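Local coordinates for uncharacterized protein (Nostoc punctiforme, PDB 2R3S) that is uncharacterised but is probably an O-methyltransferase, transferring a methyl group to an oxygen of an unknown substrate, with a Rossmann-like domain and a dimerisation domain, at residues 267-278 with 299-310. Sequence-based numbering, arbitrary orientation.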
loop_
_atom_site.group_PDB
_atom_site.type_symbol
_atom_site.label_atom_id
_atom_site.label_comp_id
_atom_site.label_asym_id
_atom_site.label_seq_id
_atom_site.Cartn_x
_atom_site.Cartn_y
_atom_site.Cartn_z
ATOM N N VAL A 267 -31.646 -20.086 3.898
ATOM C CA VAL A 267 -30.614 -19.342 3.170
ATOM C C VAL A 267 -29.378 -19.260 4.076
ATOM O O VAL A 267 -29.508 -18.942 5.255
ATOM C CB VAL A 267 -31.111 -17.936 2.829
ATOM C CG1 VAL A 267 -30.066 -17.139 2.049
ATOM C CG2 VAL A 267 -32.425 -18.021 2.057
ATOM N N ILE A 268 -28.199 -19.574 3.544
ATOM C CA ILE A 268 -26.922 -19.310 4.233
ATOM C C ILE A 268 -26.152 -18.203 3.508
ATOM O O ILE A 268 -25.777 -18.350 2.337
ATOM C CB ILE A 268 -26.035 -20.536 4.283
ATOM C CG1 ILE A 268 -26.744 -21.687 5.002
ATOM C CG2 ILE A 268 -24.701 -20.210 5.006
ATOM C CD1 ILE A 268 -25.804 -22.864 5.370
ATOM N N VAL A 269 -25.971 -17.079 4.195
ATOM C CA VAL A 269 -25.136 -15.975 3.705
ATOM C C VAL A 269 -23.728 -16.143 4.257
ATOM O O VAL A 269 -23.548 -16.400 5.436
ATOM C CB VAL A 269 -25.726 -14.600 4.076
ATOM C CG1 VAL A 269 -24.816 -13.460 3.619
ATOM C CG2 VAL A 269 -27.109 -14.458 3.457
ATOM N N PHE A 270 -22.730 -16.059 3.381
ATOM C CA PHE A 270 -21.329 -16.128 3.786
ATOM C C PHE A 270 -20.691 -14.843 3.269
ATOM O O PHE A 270 -20.709 -14.582 2.077
ATOM C CB PHE A 270 -20.651 -17.381 3.232
ATOM C CG PHE A 270 -19.168 -17.440 3.498
ATOM C CD1 PHE A 270 -18.686 -17.846 4.725
ATOM C CD2 PHE A 270 -18.247 -17.097 2.509
ATOM C CE1 PHE A 270 -17.299 -17.897 4.967
ATOM C CE2 PHE A 270 -16.880 -17.150 2.760
ATOM C CZ PHE A 270 -16.418 -17.550 3.986
ATOM N N ASP A 271 -20.185 -14.002 4.169
ATOM C CA ASP A 271 -19.837 -12.641 3.779
ATOM C C ASP A 271 -18.986 -11.975 4.861
ATOM O O ASP A 271 -18.702 -12.585 5.878
ATOM C CB ASP A 271 -21.126 -11.839 3.489
ATOM C CG ASP A 271 -20.994 -10.883 2.290
ATOM O OD1 ASP A 271 -20.049 -10.053 2.268
ATOM O OD2 ASP A 271 -21.864 -10.954 1.377
ATOM N N PHE A 272 -18.546 -10.748 4.589
ATOM C CA PHE A 272 -17.836 -9.921 5.556
ATOM C C PHE A 272 -18.879 -9.155 6.346
ATOM O O PHE A 272 -19.549 -8.275 5.789
ATOM C CB PHE A 272 -16.937 -8.892 4.853
ATOM C CG PHE A 272 -15.752 -9.485 4.182
ATOM C CD1 PHE A 272 -14.671 -9.913 4.920
ATOM C CD2 PHE A 272 -15.713 -9.626 2.809
ATOM C CE1 PHE A 272 -13.561 -10.471 4.294
ATOM C CE2 PHE A 272 -14.617 -10.186 2.189
ATOM C CZ PHE A 272 -13.539 -10.610 2.942
ATOM N N ILE A 273 -19.040 -9.502 7.618
ATOM C CA ILE A 273 -20.067 -8.863 8.440
ATOM C C ILE A 273 -19.382 -8.150 9.601
ATOM O O ILE A 273 -19.063 -8.759 10.613
ATOM C CB ILE A 273 -21.139 -9.872 8.949
ATOM C CG1 ILE A 273 -21.680 -10.720 7.782
ATOM C CG2 ILE A 273 -22.285 -9.113 9.599
ATOM C CD1 ILE A 273 -22.498 -11.948 8.220
ATOM N N PRO A 274 -19.084 -6.870 9.426
ATOM C CA PRO A 274 -18.522 -6.105 10.526
ATOM C C PRO A 274 -19.458 -5.960 11.721
ATOM O O PRO A 274 -20.697 -5.981 11.557
ATOM C CB PRO A 274 -18.273 -4.732 9.911
ATOM C CG PRO A 274 -19.052 -4.702 8.679
ATOM C CD PRO A 274 -19.191 -6.080 8.199
ATOM N N ASN A 275 -18.855 -5.777 12.902
ATOM C CA ASN A 275 -19.607 -5.359 14.091
ATOM C C ASN A 275 -20.287 -4.035 13.838
ATOM O O ASN A 275 -19.948 -3.320 12.888
ATOM C CB ASN A 275 -18.699 -5.273 15.317
ATOM C CG ASN A 275 -18.066 -6.603 15.659
ATOM O OD1 ASN A 275 -18.690 -7.647 15.493
ATOM N ND2 ASN A 275 -16.799 -6.584 16.061
ATOM N N SER A 276 -21.251 -3.707 14.692
ATOM C CA SER A 276 -22.034 -2.478 14.555
ATOM C C SER A 276 -21.210 -1.190 14.578
ATOM O O SER A 276 -21.673 -0.148 14.114
ATOM C CB SER A 276 -23.086 -2.439 15.675
ATOM O OG SER A 276 -22.473 -2.428 16.962
ATOM N N ASP A 277 -19.998 -1.252 15.129
ATOM C CA ASP A 277 -19.073 -0.092 15.147
ATOM C C ASP A 277 -18.570 0.277 13.744
ATOM O O ASP A 277 -18.134 1.407 13.505
ATOM C CB ASP A 277 -17.906 -0.281 16.162
ATOM C CG ASP A 277 -17.057 -1.506 15.890
ATOM O OD1 ASP A 277 -17.209 -2.151 14.844
ATOM O OD2 ASP A 277 -16.210 -1.847 16.737
ATOM N N ARG A 278 -18.666 -0.694 12.831
ATOM C CA ARG A 278 -18.189 -0.603 11.440
ATOM C C ARG A 278 -16.689 -0.406 11.358
ATOM O O ARG A 278 -16.203 0.036 10.321
ATOM C CB ARG A 278 -18.893 0.495 10.640
ATOM C CG ARG A 278 -20.399 0.346 10.529
ATOM C CD ARG A 278 -20.923 1.236 9.408
ATOM N NE ARG A 278 -21.189 0.443 8.225
ATOM C CZ ARG A 278 -22.354 -0.122 7.948
ATOM N NH1 ARG A 278 -23.397 0.058 8.752
ATOM N NH2 ARG A 278 -22.479 -0.847 6.858
ATOM N N ASP A 299 -21.541 -2.506 -0.110
ATOM C CA ASP A 299 -21.128 -2.159 1.260
ATOM C C ASP A 299 -20.807 -3.440 1.997
ATOM O O ASP A 299 -21.250 -4.518 1.591
ATOM C CB ASP A 299 -22.279 -1.432 1.971
ATOM C CG ASP A 299 -21.827 -0.490 3.105
ATOM O OD1 ASP A 299 -20.659 -0.491 3.552
ATOM O OD2 ASP A 299 -22.703 0.269 3.537
ATOM N N ALA A 300 -20.040 -3.333 3.080
ATOM C CA ALA A 300 -19.876 -4.444 4.012
ATOM C C ALA A 300 -20.954 -4.229 5.077
ATOM O O ALA A 300 -20.835 -3.356 5.941
ATOM C CB ALA A 300 -18.479 -4.464 4.625
ATOM N N TYR A 301 -22.012 -5.024 4.995
ATOM C CA TYR A 301 -23.190 -4.843 5.807
ATOM C C TYR A 301 -23.080 -5.549 7.149
ATOM O O TYR A 301 -22.579 -6.665 7.244
ATOM C CB TYR A 301 -24.410 -5.367 5.055
ATOM C CG TYR A 301 -24.796 -4.542 3.855
ATOM C CD1 TYR A 301 -25.273 -3.251 3.996
ATOM C CD2 TYR A 301 -24.713 -5.064 2.572
ATOM C CE1 TYR A 301 -25.628 -2.497 2.889
ATOM C CE2 TYR A 301 -25.107 -4.333 1.480
ATOM C CZ TYR A 301 -25.542 -3.047 1.638
ATOM O OH TYR A 301 -25.897 -2.308 0.545
ATOM N N THR A 302 -23.575 -4.886 8.189
ATOM C CA THR A 302 -23.616 -5.462 9.551
ATOM C C THR A 302 -24.784 -6.443 9.690
ATOM O O THR A 302 -25.650 -6.495 8.812
ATOM C CB THR A 302 -23.782 -4.363 10.584
ATOM O OG1 THR A 302 -25.037 -3.723 10.347
ATOM C CG2 THR A 302 -22.627 -3.319 10.483
ATOM N N PHE A 303 -24.793 -7.240 10.766
ATOM C CA PHE A 303 -25.844 -8.235 10.982
ATOM C C PHE A 303 -27.199 -7.565 11.110
ATOM O O PHE A 303 -28.124 -7.962 10.453
ATOM C CB PHE A 303 -25.603 -9.094 12.212
ATOM C CG PHE A 303 -26.770 -9.980 12.546
ATOM C CD1 PHE A 303 -27.132 -11.010 11.695
ATOM C CD2 PHE A 303 -27.543 -9.751 13.671
ATOM C CE1 PHE A 303 -28.227 -11.828 11.976
ATOM C CE2 PHE A 303 -28.634 -10.563 13.961
ATOM C CZ PHE A 303 -28.976 -11.607 13.108
ATOM N N ALA A 304 -27.297 -6.551 11.960
ATOM C CA ALA A 304 -28.488 -5.732 12.050
ATOM C C ALA A 304 -29.002 -5.280 10.673
ATOM O O ALA A 304 -30.205 -5.263 10.446
ATOM C CB ALA A 304 -28.215 -4.506 12.938
ATOM N N GLU A 305 -28.107 -4.893 9.759
ATOM C CA GLU A 305 -28.541 -4.467 8.432
ATOM C C GLU A 305 -29.085 -5.640 7.628
ATOM O O GLU A 305 -30.107 -5.509 6.966
ATOM C CB GLU A 305 -27.423 -3.792 7.670
ATOM C CG GLU A 305 -27.209 -2.354 8.080
ATOM C CD GLU A 305 -25.960 -1.743 7.464
ATOM O OE1 GLU A 305 -24.932 -2.434 7.351
ATOM O OE2 GLU A 305 -25.990 -0.562 7.097
ATOM N N TYR A 306 -28.416 -6.785 7.709
ATOM C CA TYR A 306 -28.860 -7.987 7.004
ATOM C C TYR A 306 -30.137 -8.603 7.598
ATOM O O TYR A 306 -30.969 -9.119 6.870
ATOM C CB TYR A 306 -27.764 -9.060 7.004
ATOM C CG TYR A 306 -26.675 -8.895 5.949
ATOM C CD1 TYR A 306 -26.990 -8.533 4.652
ATOM C CD2 TYR A 306 -25.343 -9.167 6.246
ATOM C CE1 TYR A 306 -26.015 -8.402 3.685
ATOM C CE2 TYR A 306 -24.352 -9.037 5.276
ATOM C CZ TYR A 306 -24.708 -8.663 3.992
ATOM O OH TYR A 306 -23.771 -8.524 3.016
ATOM N N GLU A 307 -30.243 -8.596 8.921
ATOM C CA GLU A 307 -31.439 -9.048 9.640
ATOM C C GLU A 307 -32.654 -8.279 9.146
ATOM O O GLU A 307 -33.712 -8.862 8.894
ATOM C CB GLU A 307 -31.236 -8.838 11.143
ATOM C CG GLU A 307 -32.369 -9.286 12.061
ATOM C CD GLU A 307 -31.958 -9.223 13.523
ATOM O OE1 GLU A 307 -31.448 -8.153 13.961
ATOM O OE2 GLU A 307 -32.127 -10.247 14.223
ATOM N N SER A 308 -32.485 -6.977 8.966
ATOM C CA SER A 308 -33.550 -6.126 8.433
ATOM C C SER A 308 -33.916 -6.400 6.961
ATOM O O SER A 308 -35.046 -6.157 6.547
ATOM C CB SER A 308 -33.159 -4.669 8.592
ATOM O OG SER A 308 -34.025 -3.838 7.859
HETATM N N MSE A 309 -32.953 -6.856 6.163
HETATM C CA MSE A 309 -33.219 -7.167 4.765
HETATM C C MSE A 309 -34.015 -8.452 4.675
HETATM O O MSE A 309 -34.986 -8.545 3.932
HETATM C CB MSE A 309 -31.915 -7.299 3.991
HETATM C CG MSE A 309 -31.194 -5.992 3.832
HETATM SE SE MSE A 309 -29.551 -6.214 2.794
HETATM C CE MSE A 309 -28.279 -5.332 4.045
ATOM N N PHE A 310 -33.606 -9.442 5.447
ATOM C CA PHE A 310 -34.340 -10.692 5.495
ATOM C C PHE A 310 -35.749 -10.499 6.065
ATOM O O PHE A 310 -36.716 -11.033 5.515
ATOM C CB PHE A 310 -33.573 -11.729 6.288
ATOM C CG PHE A 310 -32.526 -12.440 5.486
ATOM C CD1 PHE A 310 -32.890 -13.384 4.541
ATOM C CD2 PHE A 310 -31.173 -12.180 5.687
ATOM C CE1 PHE A 310 -31.932 -14.064 3.801
ATOM C CE2 PHE A 310 -30.198 -12.856 4.954
ATOM C CZ PHE A 310 -30.588 -13.803 3.996
HETATM O O HOH W 1 -21.382 -7.664 4.161
HETATM O O HOH W 2 -22.806 -6.840 12.915
#
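Arg278 and Glu305 reach each other from opposite directions; the carboxylate lies at the edge of the guanidinium, the two planes 72° apart. The firmer bond of this salt bridge runs from Arg278 NH2 to Glu305 OE1 (3.0 Å), using the syn lone pair; NH1 adds a weak one to OE2. The anti lone pair of the same OE1 takes Thr302 N at 2.9 Å, while Thr302 OG1 weakly accepts from Glu305 N, completing a capping box at the start of helix 303-312. A bend at chi3 (102°) turns the arginine head toward the helix, and Thr302 CG2 lies over one guanidinium face. Asp299 OD2 approaches Arg278 NH2 well out of plane, a purely ionic contact, and also pairs with Arg57 of the second subunit.

Deeper in, Ile273 CG2 packs against the backbone at Phe303 N, and its CG1 meets the Tyr306 ring edge 4.0 Å from CE2. A water joins Tyr306 OH (2.8 Å) and Tyr301 N to Phe272 O; Asp271 OD1, close to that water, is also bonded to His243. Farther along, the Phe310 ring presents its edge to the strand, its CZ 3.6 Å from Val269 CG2 and 3.9 Å from Val267 CG1.

The helix thus packs on strands 265-271 and 329-334 of the Rossmann-like sheet, beside helix 247-260, whereas its N-terminal end is held by capping box and salt bridge, Glu305 OE1 serving both, in a network that reaches the dimer partner.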